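Local coordinates for putative peptidase (Bacteroides fragilis, PDB 5DYN) that cleaves proteins as a cysteine protease of the clostripain (C11) family and activates the Bacteroides fragilis toxin by proteolysis, at the sodium ion site and the interface of chains A and B. Coordinates in Å, arbitrary orientation; residue numbers count along the deposited sequence, not the author numbering. Chains: chain A, Putative peptidase; chain B, Putative peptidase.

Contact 1: the sodium ion site. Residues chain A 25, 56, 58-64, 86-89; chain B 5. With NA (sodium ion), chain C; NA (sodium ion), chain D.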
# COMPACT_ATOMS: atom_id res chain seq x y z
N GLN A 25 0.07 -16.17 6.05
CA GLN A 25 -0.04 -16.98 7.25
C GLN A 25 -0.81 -16.21 8.32
O GLN A 25 -0.27 -15.84 9.36
CB GLN A 25 1.34 -17.39 7.77
CG GLN A 25 1.31 -18.47 8.84
CD GLN A 25 2.67 -19.05 9.11
OE1 GLN A 25 3.36 -19.49 8.19
NE2 GLN A 25 3.08 -19.04 10.37
N TYR A 56 5.50 -15.60 -4.48
CA TYR A 56 5.89 -16.17 -3.20
C TYR A 56 4.64 -16.27 -2.33
O TYR A 56 3.99 -15.27 -2.04
CB TYR A 56 6.97 -15.31 -2.52
CG TYR A 56 7.32 -15.79 -1.13
CD1 TYR A 56 8.18 -16.87 -0.95
CD2 TYR A 56 6.78 -15.18 -0.01
CE1 TYR A 56 8.50 -17.31 0.32
CE2 TYR A 56 7.09 -15.62 1.26
CZ TYR A 56 7.96 -16.69 1.42
OH TYR A 56 8.27 -17.13 2.69
N ASP A 58 3.12 -17.85 1.28
CA ASP A 58 3.33 -18.47 2.58
C ASP A 58 2.01 -18.50 3.35
O ASP A 58 1.71 -17.59 4.12
CB ASP A 58 4.40 -17.72 3.37
CG ASP A 58 4.78 -18.43 4.66
OD1 ASP A 58 4.47 -19.63 4.78
OD2 ASP A 58 5.39 -17.79 5.54
N ASP A 59 1.22 -19.55 3.12
CA ASP A 59 -0.09 -19.67 3.76
C ASP A 59 -0.01 -20.56 5.00
O ASP A 59 0.83 -20.35 5.87
CB ASP A 59 -1.12 -20.21 2.77
CG ASP A 59 -0.57 -21.30 1.87
OD1 ASP A 59 0.43 -21.94 2.25
OD2 ASP A 59 -1.13 -21.50 0.78
N TYR A 60 -0.89 -21.55 5.10
CA TYR A 60 -0.88 -22.45 6.25
C TYR A 60 -0.02 -23.69 5.99
O TYR A 60 -0.03 -24.63 6.77
CB TYR A 60 -2.30 -22.86 6.63
CG TYR A 60 -3.09 -21.76 7.29
CD1 TYR A 60 -2.46 -20.61 7.74
CD2 TYR A 60 -4.46 -21.87 7.46
CE1 TYR A 60 -3.18 -19.59 8.35
CE2 TYR A 60 -5.19 -20.86 8.06
CZ TYR A 60 -4.55 -19.73 8.50
OH TYR A 60 -5.26 -18.72 9.10
N SER A 61 0.70 -23.67 4.87
CA SER A 61 1.68 -24.72 4.59
C SER A 61 3.01 -24.09 4.19
O SER A 61 3.12 -22.86 4.13
CB SER A 61 1.16 -25.66 3.49
OG SER A 61 0.71 -24.93 2.36
N ALA A 62 4.01 -24.93 3.93
CA ALA A 62 5.37 -24.46 3.67
C ALA A 62 5.44 -23.41 2.56
O ALA A 62 4.77 -23.54 1.54
CB ALA A 62 6.26 -25.65 3.32
N PRO A 63 6.26 -22.37 2.77
CA PRO A 63 6.46 -21.31 1.78
C PRO A 63 6.97 -21.86 0.46
O PRO A 63 7.62 -22.90 0.45
CB PRO A 63 7.50 -20.40 2.44
CG PRO A 63 7.39 -20.67 3.90
CD PRO A 63 7.04 -22.13 4.00
N ARG A 64 6.68 -21.17 -0.63
CA ARG A 64 7.12 -21.61 -1.94
C ARG A 64 7.17 -20.47 -2.94
O ARG A 64 6.26 -19.64 -3.00
CB ARG A 64 6.21 -22.73 -2.45
CG ARG A 64 4.73 -22.38 -2.40
CD ARG A 64 3.89 -23.58 -2.01
NE ARG A 64 2.46 -23.26 -1.99
CZ ARG A 64 1.79 -22.87 -0.91
NH1 ARG A 64 2.41 -22.75 0.25
NH2 ARG A 64 0.50 -22.60 -1.00
N GLU A 86 9.59 -23.83 6.82
CA GLU A 86 8.70 -22.87 7.46
C GLU A 86 9.51 -21.73 8.05
O GLU A 86 10.57 -21.95 8.63
CB GLU A 86 7.83 -23.53 8.53
CG GLU A 86 6.46 -23.98 8.03
CD GLU A 86 5.50 -22.82 7.74
OE1 GLU A 86 5.94 -21.65 7.66
OE2 GLU A 86 4.29 -23.09 7.59
N GLN A 87 9.02 -20.51 7.87
CA GLN A 87 9.80 -19.33 8.21
C GLN A 87 8.91 -18.11 8.35
O GLN A 87 7.79 -18.09 7.85
CB GLN A 87 10.86 -19.08 7.14
CG GLN A 87 10.27 -18.85 5.75
CD GLN A 87 11.30 -18.89 4.66
OE1 GLN A 87 12.48 -19.15 4.91
NE2 GLN A 87 10.88 -18.62 3.43
N ASN A 88 9.41 -17.10 9.04
CA ASN A 88 8.72 -15.82 9.14
C ASN A 88 8.92 -15.02 7.86
O ASN A 88 10.00 -14.46 7.63
CB ASN A 88 9.22 -15.04 10.35
CG ASN A 88 8.66 -13.63 10.42
OD1 ASN A 88 7.60 -13.34 9.86
ND2 ASN A 88 9.37 -12.75 11.11
N SER A 89 7.89 -14.97 7.02
CA SER A 89 7.97 -14.25 5.75
C SER A 89 7.90 -12.74 5.95
O SER A 89 8.07 -11.97 5.00
CB SER A 89 6.86 -14.72 4.82
OG SER A 89 6.92 -16.12 4.64
N ASP B 5 2.79 -12.54 9.73
CA ASP B 5 3.13 -13.95 9.65
C ASP B 5 3.02 -14.55 11.04
O ASP B 5 3.98 -14.52 11.81
CB ASP B 5 4.54 -14.14 9.08
CG ASP B 5 4.84 -15.58 8.70
OD1 ASP B 5 4.60 -16.49 9.53
OD2 ASP B 5 5.31 -15.80 7.57
NA NA C . 5.50 -18.36 8.11
NA NA D . 3.16 -21.03 6.30

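Contact 2: the interface of chains A and B. Residues chain A 35, 38-39, 114, 116; chain B 31, 61, 63-66.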
# COMPACT_ATOMS: atom_id res chain seq x y z
N ASP A 35 -7.09 -15.55 -5.27
CA ASP A 35 -6.23 -14.57 -5.92
C ASP A 35 -5.20 -15.23 -6.84
O ASP A 35 -5.02 -14.79 -7.98
CB ASP A 35 -5.52 -13.71 -4.87
CG ASP A 35 -6.42 -12.66 -4.28
OD1 ASP A 35 -7.65 -12.71 -4.53
OD2 ASP A 35 -5.91 -11.78 -3.56
N GLU A 38 -6.90 -16.36 -9.78
CA GLU A 38 -7.19 -15.18 -10.59
C GLU A 38 -5.95 -14.72 -11.35
O GLU A 38 -6.05 -14.19 -12.46
CB GLU A 38 -7.71 -14.04 -9.71
CG GLU A 38 -9.09 -14.27 -9.14
CD GLU A 38 -9.51 -13.18 -8.18
OE1 GLU A 38 -8.82 -12.13 -8.13
OE2 GLU A 38 -10.51 -13.36 -7.46
N MET A 39 -4.78 -14.94 -10.76
CA MET A 39 -3.53 -14.58 -11.40
C MET A 39 -3.27 -15.46 -12.62
O MET A 39 -2.87 -14.97 -13.68
CB MET A 39 -2.36 -14.69 -10.41
CG MET A 39 -2.42 -13.65 -9.31
SD MET A 39 -1.20 -13.87 -8.00
CE MET A 39 -1.78 -12.62 -6.85
N VAL A 114 4.38 -6.81 -5.88
CA VAL A 114 3.08 -6.78 -5.23
C VAL A 114 3.21 -7.24 -3.79
O VAL A 114 3.87 -8.24 -3.50
CB VAL A 114 2.06 -7.67 -5.97
CG1 VAL A 114 0.71 -7.64 -5.27
CG2 VAL A 114 1.93 -7.24 -7.41
N TRP A 116 1.19 -8.54 -0.61
CA TRP A 116 -0.08 -9.21 -0.33
C TRP A 116 -0.14 -9.69 1.12
O TRP A 116 0.45 -10.73 1.45
CB TRP A 116 -0.26 -10.39 -1.29
CG TRP A 116 -1.66 -10.93 -1.44
CD1 TRP A 116 -2.49 -10.75 -2.51
CD2 TRP A 116 -2.38 -11.76 -0.51
NE1 TRP A 116 -3.68 -11.40 -2.31
CE2 TRP A 116 -3.64 -12.03 -1.09
CE3 TRP A 116 -2.08 -12.29 0.75
CZ2 TRP A 116 -4.60 -12.81 -0.44
CZ3 TRP A 116 -3.04 -13.06 1.38
CH2 TRP A 116 -4.28 -13.31 0.79
N ASP B 31 -1.46 -4.59 -2.05
CA ASP B 31 -2.80 -5.14 -1.89
C ASP B 31 -3.01 -5.43 -0.41
O ASP B 31 -3.10 -6.58 0.00
CB ASP B 31 -2.98 -6.40 -2.72
CG ASP B 31 -4.43 -6.65 -3.09
OD1 ASP B 31 -5.32 -5.96 -2.54
OD2 ASP B 31 -4.69 -7.56 -3.92
N PRO B 61 -11.31 -9.85 -0.69
CA PRO B 61 -10.97 -10.46 -1.98
C PRO B 61 -9.86 -9.73 -2.74
O PRO B 61 -9.37 -10.25 -3.73
CB PRO B 61 -12.29 -10.41 -2.76
CG PRO B 61 -13.11 -9.38 -2.06
CD PRO B 61 -12.74 -9.49 -0.62
N ALA B 63 -7.38 -7.48 -5.02
CA ALA B 63 -7.36 -7.12 -6.43
C ALA B 63 -8.04 -8.17 -7.30
O ALA B 63 -7.96 -9.36 -7.02
CB ALA B 63 -5.93 -6.89 -6.89
N PRO B 64 -8.72 -7.72 -8.37
CA PRO B 64 -9.19 -8.61 -9.43
C PRO B 64 -8.01 -9.00 -10.31
O PRO B 64 -7.83 -8.45 -11.40
CB PRO B 64 -10.20 -7.76 -10.19
CG PRO B 64 -9.72 -6.36 -9.98
CD PRO B 64 -9.15 -6.32 -8.59
N TYR B 65 -7.21 -9.95 -9.84
CA TYR B 65 -5.96 -10.30 -10.50
C TYR B 65 -6.16 -10.88 -11.90
O TYR B 65 -5.19 -11.08 -12.63
CB TYR B 65 -5.16 -11.28 -9.63
CG TYR B 65 -4.54 -10.62 -8.42
CD1 TYR B 65 -3.40 -9.85 -8.53
CD2 TYR B 65 -5.11 -10.78 -7.16
CE1 TYR B 65 -2.83 -9.24 -7.42
CE2 TYR B 65 -4.55 -10.17 -6.04
CZ TYR B 65 -3.41 -9.41 -6.18
OH TYR B 65 -2.84 -8.80 -5.08
N GLN B 66 -7.41 -11.14 -12.28
CA GLN B 66 -7.69 -11.56 -13.65
C GLN B 66 -7.50 -10.38 -14.61
O GLN B 66 -7.20 -10.57 -15.78
CB GLN B 66 -9.09 -12.15 -13.77
CG GLN B 66 -10.22 -11.20 -13.41
CD GLN B 66 -10.66 -11.32 -11.97
OE1 GLN B 66 -9.87 -11.67 -11.09
NE2 GLN B 66 -11.93 -11.04 -11.72

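Contact 3: the interface of chains A and B. Residues chain A 119-125; chain B 1, 11-12, 33-35, 40, 157.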
# COMPACT_ATOMS: atom_id res chain seq x y z
N GLY A 119 -2.30 -5.00 6.50
CA GLY A 119 -1.58 -3.74 6.47
C GLY A 119 -2.00 -2.80 7.57
O GLY A 119 -3.15 -2.81 8.02
N GLU A 120 -1.05 -1.98 8.02
CA GLU A 120 -1.29 -1.02 9.09
C GLU A 120 -0.30 0.13 8.96
O GLU A 120 0.39 0.48 9.92
CB GLU A 120 -1.17 -1.71 10.46
CG GLU A 120 -1.65 -0.89 11.66
CD GLU A 120 -3.14 -0.67 11.67
OE1 GLU A 120 -3.88 -1.54 12.18
OE2 GLU A 120 -3.59 0.39 11.18
N GLY A 121 -0.24 0.71 7.76
CA GLY A 121 0.57 1.88 7.49
C GLY A 121 1.97 1.86 8.07
O GLY A 121 2.69 0.87 7.96
N TRP A 122 2.35 2.97 8.70
CA TRP A 122 3.67 3.13 9.29
C TRP A 122 3.77 2.52 10.69
O TRP A 122 4.87 2.32 11.20
CB TRP A 122 4.04 4.62 9.38
CG TRP A 122 3.14 5.38 10.31
CD1 TRP A 122 1.97 6.00 9.99
CD2 TRP A 122 3.33 5.58 11.71
NE1 TRP A 122 1.42 6.58 11.10
CE2 TRP A 122 2.23 6.34 12.18
CE3 TRP A 122 4.32 5.20 12.63
CZ2 TRP A 122 2.10 6.73 13.51
CZ3 TRP A 122 4.19 5.58 13.95
CH2 TRP A 122 3.09 6.34 14.38
N ILE A 123 2.61 2.26 11.29
CA ILE A 123 2.50 1.81 12.68
C ILE A 123 3.51 0.72 13.04
O ILE A 123 3.68 -0.24 12.30
CB ILE A 123 1.08 1.27 12.97
CG1 ILE A 123 0.03 2.37 12.76
CG2 ILE A 123 0.98 0.73 14.39
CD1 ILE A 123 0.13 3.51 13.74
N PRO A 124 4.21 0.90 14.18
CA PRO A 124 5.18 -0.11 14.64
C PRO A 124 4.53 -1.47 14.89
O PRO A 124 3.32 -1.54 15.09
CB PRO A 124 5.70 0.49 15.96
CG PRO A 124 5.46 1.95 15.83
CD PRO A 124 4.19 2.09 15.04
N SER A 125 5.33 -2.52 14.86
CA SER A 125 4.84 -3.86 15.15
C SER A 125 4.25 -3.91 16.56
O SER A 125 4.83 -3.35 17.49
CB SER A 125 5.97 -4.89 15.00
OG SER A 125 5.56 -6.17 15.43
N TRP B 1 2.97 -0.88 10.19
CA TRP B 1 3.65 -2.09 9.74
C TRP B 1 3.00 -2.67 8.50
O TRP B 1 1.94 -2.21 8.06
CB TRP B 1 3.68 -3.13 10.86
CG TRP B 1 2.33 -3.43 11.46
CD1 TRP B 1 1.78 -2.85 12.56
CD2 TRP B 1 1.37 -4.39 10.99
NE1 TRP B 1 0.54 -3.38 12.81
CE2 TRP B 1 0.26 -4.33 11.87
CE3 TRP B 1 1.33 -5.29 9.92
CZ2 TRP B 1 -0.87 -5.13 11.70
CZ3 TRP B 1 0.21 -6.09 9.76
CH2 TRP B 1 -0.88 -6.00 10.64
N ASP B 11 8.09 -4.15 10.28
CA ASP B 11 8.16 -2.71 10.37
C ASP B 11 8.56 -2.13 9.02
O ASP B 11 9.26 -2.78 8.24
CB ASP B 11 9.13 -2.27 11.47
CG ASP B 11 8.55 -2.45 12.87
OD1 ASP B 11 7.34 -2.20 13.05
OD2 ASP B 11 9.30 -2.85 13.79
N ILE B 12 8.10 -0.93 8.73
CA ILE B 12 8.37 -0.30 7.44
C ILE B 12 9.88 -0.11 7.21
O ILE B 12 10.36 -0.27 6.09
CB ILE B 12 7.66 1.07 7.33
CG1 ILE B 12 6.15 0.87 7.43
CG2 ILE B 12 7.99 1.75 6.01
CD1 ILE B 12 5.61 -0.13 6.43
N CYS B 33 -4.18 -3.26 3.67
CA CYS B 33 -4.86 -2.14 4.31
C CYS B 33 -3.95 -0.96 4.64
O CYS B 33 -2.79 -1.15 5.01
CB CYS B 33 -5.55 -2.61 5.59
SG CYS B 33 -7.20 -3.29 5.35
N PHE B 34 -4.48 0.25 4.48
CA PHE B 34 -3.90 1.45 5.07
C PHE B 34 -2.51 1.83 4.57
O PHE B 34 -1.84 2.66 5.18
CB PHE B 34 -3.84 1.30 6.59
CG PHE B 34 -5.17 1.10 7.25
CD1 PHE B 34 -6.23 1.97 7.01
CD2 PHE B 34 -5.36 0.05 8.14
CE1 PHE B 34 -7.45 1.79 7.64
CE2 PHE B 34 -6.59 -0.13 8.77
CZ PHE B 34 -7.63 0.74 8.52
N MET B 35 -2.06 1.25 3.46
CA MET B 35 -0.67 1.42 3.06
C MET B 35 -0.41 2.67 2.22
O MET B 35 0.74 3.04 1.99
CB MET B 35 -0.19 0.18 2.29
CG MET B 35 -0.16 -1.09 3.13
SD MET B 35 0.54 -0.85 4.78
CE MET B 35 2.24 -0.41 4.39
N VAL B 40 4.68 5.96 4.54
CA VAL B 40 5.12 4.76 3.84
C VAL B 40 5.68 5.14 2.48
O VAL B 40 6.72 4.62 2.06
CB VAL B 40 3.97 3.75 3.68
CG1 VAL B 40 4.44 2.52 2.92
CG2 VAL B 40 3.41 3.37 5.04
N TYR B 157 -5.33 7.23 10.69
CA TYR B 157 -5.06 7.81 9.38
C TYR B 157 -6.07 8.87 8.96
O TYR B 157 -7.26 8.60 8.84
CB TYR B 157 -5.01 6.70 8.32
CG TYR B 157 -4.29 5.46 8.80
CD1 TYR B 157 -2.90 5.40 8.83
CD2 TYR B 157 -5.00 4.34 9.23
CE1 TYR B 157 -2.24 4.27 9.28
CE2 TYR B 157 -4.35 3.21 9.68
CZ TYR B 157 -2.97 3.18 9.70
OH TYR B 157 -2.32 2.05 10.14
O HOH W 1 6.41 -0.02 10.72

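Contact 1: the sodium ion site
Just past strand 51-58 of chain A the backbone bends, A:Asp59 taking phi/psi -97/-129°, and the carbonyls of A:Asp59 and A:Ser61 are both directed at the sodium ion of chain D. A:Gln25, extended beyond CG and with CG anti to its backbone N (chi1 -168°), brings its amide oxygen between the two ions: OE1 lies 2.4 Å from each sodium. A neutral amide suits this bridge, since carboxylates crowd around it. A:Asp58 bridges too, but splits its oxygens: OD1 binds the chain D ion at 2.4 Å and OD2 the chain C ion at 2.6 Å. A:Glu86, bent at its second torsion, gives OE2 to the chain D ion, while the carbonyl of A:Gln87 reaches the chain C ion at 2.3 Å. From chain B, B:Asp5 chelates that ion with both oxygens, and the backbone N of A:Ser89 meets its OD2 from above the carboxylate plane at 2.8 Å. In the second shell, A:Arg64 grips A:Asp59 end-on, NH1 to OD1 and NH2 to OD2 (2.7 Å), a salt bridge that probably steadies the bend. The ions, which may come from the crystallisation medium, probably offset clustered acidic charge and tie the start of chain B to the loops of chain A.

Contact 2: the interface of chains A and B
This is a sheet-and-helix interface that joins chain A, the N-terminal piece of the peptidase, to chain B, inferred to be the rest: A:Trp116 in strand 110-116 forms a parallel beta bridge with B:Asp31 in strand 27-31, while helix 29-43 of chain A packs on the start of helix 65-72 of chain B. B:Tyr65 is the central plug. The CE methyl of A:Met39, whose chain is extended beyond CG and runs alongside the tyrosine, sits over the middle of one ring face, 3.4 Å from the centroid; the B:Ala63 methyl covers the opposite face nearer the rim. A flexible thioether suits such a face. The phenol tip also has a polar anchor, donating from OH to B:Asp31 OD2 at 2.5 Å on the anti lone pair, while B:Ala63 N takes the syn lone pair of that oxygen. Beside the ring, A:Trp116 NE1 donates in its own plane to A:Asp35 OD2 at 2.6 Å, which holds the carboxylate obliquely across the tyrosine, CG 3.6 Å from B:Tyr65 CE2 and the planes 59° apart. A:Glu38 OE1 accepts from B:Tyr65 N at 3.2 Å, capping the start of the helix. It also lies 3.2 Å from B:Gln66 OE1, an unfavourable pair unless that amide is turned over. Carbonyls of B:Pro61 and B:Ala63 face A:Asp35 and A:Glu38; sodium sites at each pair may share one ion, plausibly relieving the repulsion. The site probably holds the two pieces of the protease core together.

Contact 3: the interface of chains A and B
The amino terminus of chain B, B:Trp1 N, is gripped by two hydrogen bonds, to A:Glu120 O at 2.9 Å and A:Gly121 O at 2.8 Å, both approached from above the carbonyl planes; A:Ile123 O is modelled too close. This adjoins the active site of a clostripain-family (C11) protease, where B:Cys33 is the nucleophile. A:Gly121 suits the turn, since its phi/psi of 44/-133° is hard for other residues to reach. In return, B:Trp1 O accepts from A:Glu120 N at 3.0 Å. The indole leaves with CG in the crowded position between backbone N and carbonyl carbon (chi1 52°), and the CB of A:Glu120 rests over its face, 3.5 Å from the centroid of the five-membered ring. Bent at its second torsion, A:Glu120 sends its carboxylate to the phenol tip of B:Tyr157, nearly coplanar with that ring, though the two groups are modelled too close. B:Tyr157 CE2 lies over one face of the B:Phe34 ring, toward its rim. B:Met35 SD packs 3.8 Å from A:Gly121 CA. Farther along, B:Asp11 OD1 takes the backbone N of A:Ser125 on its syn lone pair at 2.7 Å, and a water joins B:Ile12 N to A:Trp122 O.

The three contacts form a wide triangle: C-alpha centres lie about 18 Å apart for contacts 1 and 2 and about 20 Å for each other pair. Contacts 1 and 3 share the opening stretch of chain B, from its first residue in contact 3 to the end of strand 2-5 in contact 1. Contacts 2 and 3 follow neighbouring stretches: strand 110-116 of chain A leads to the loop at 119-125, and strand 27-31 of chain B to the nucleophile. Packing in contact 2 may therefore help align contact 3, while the ions of contact 1 may fix the opening strand of chain B from its other end.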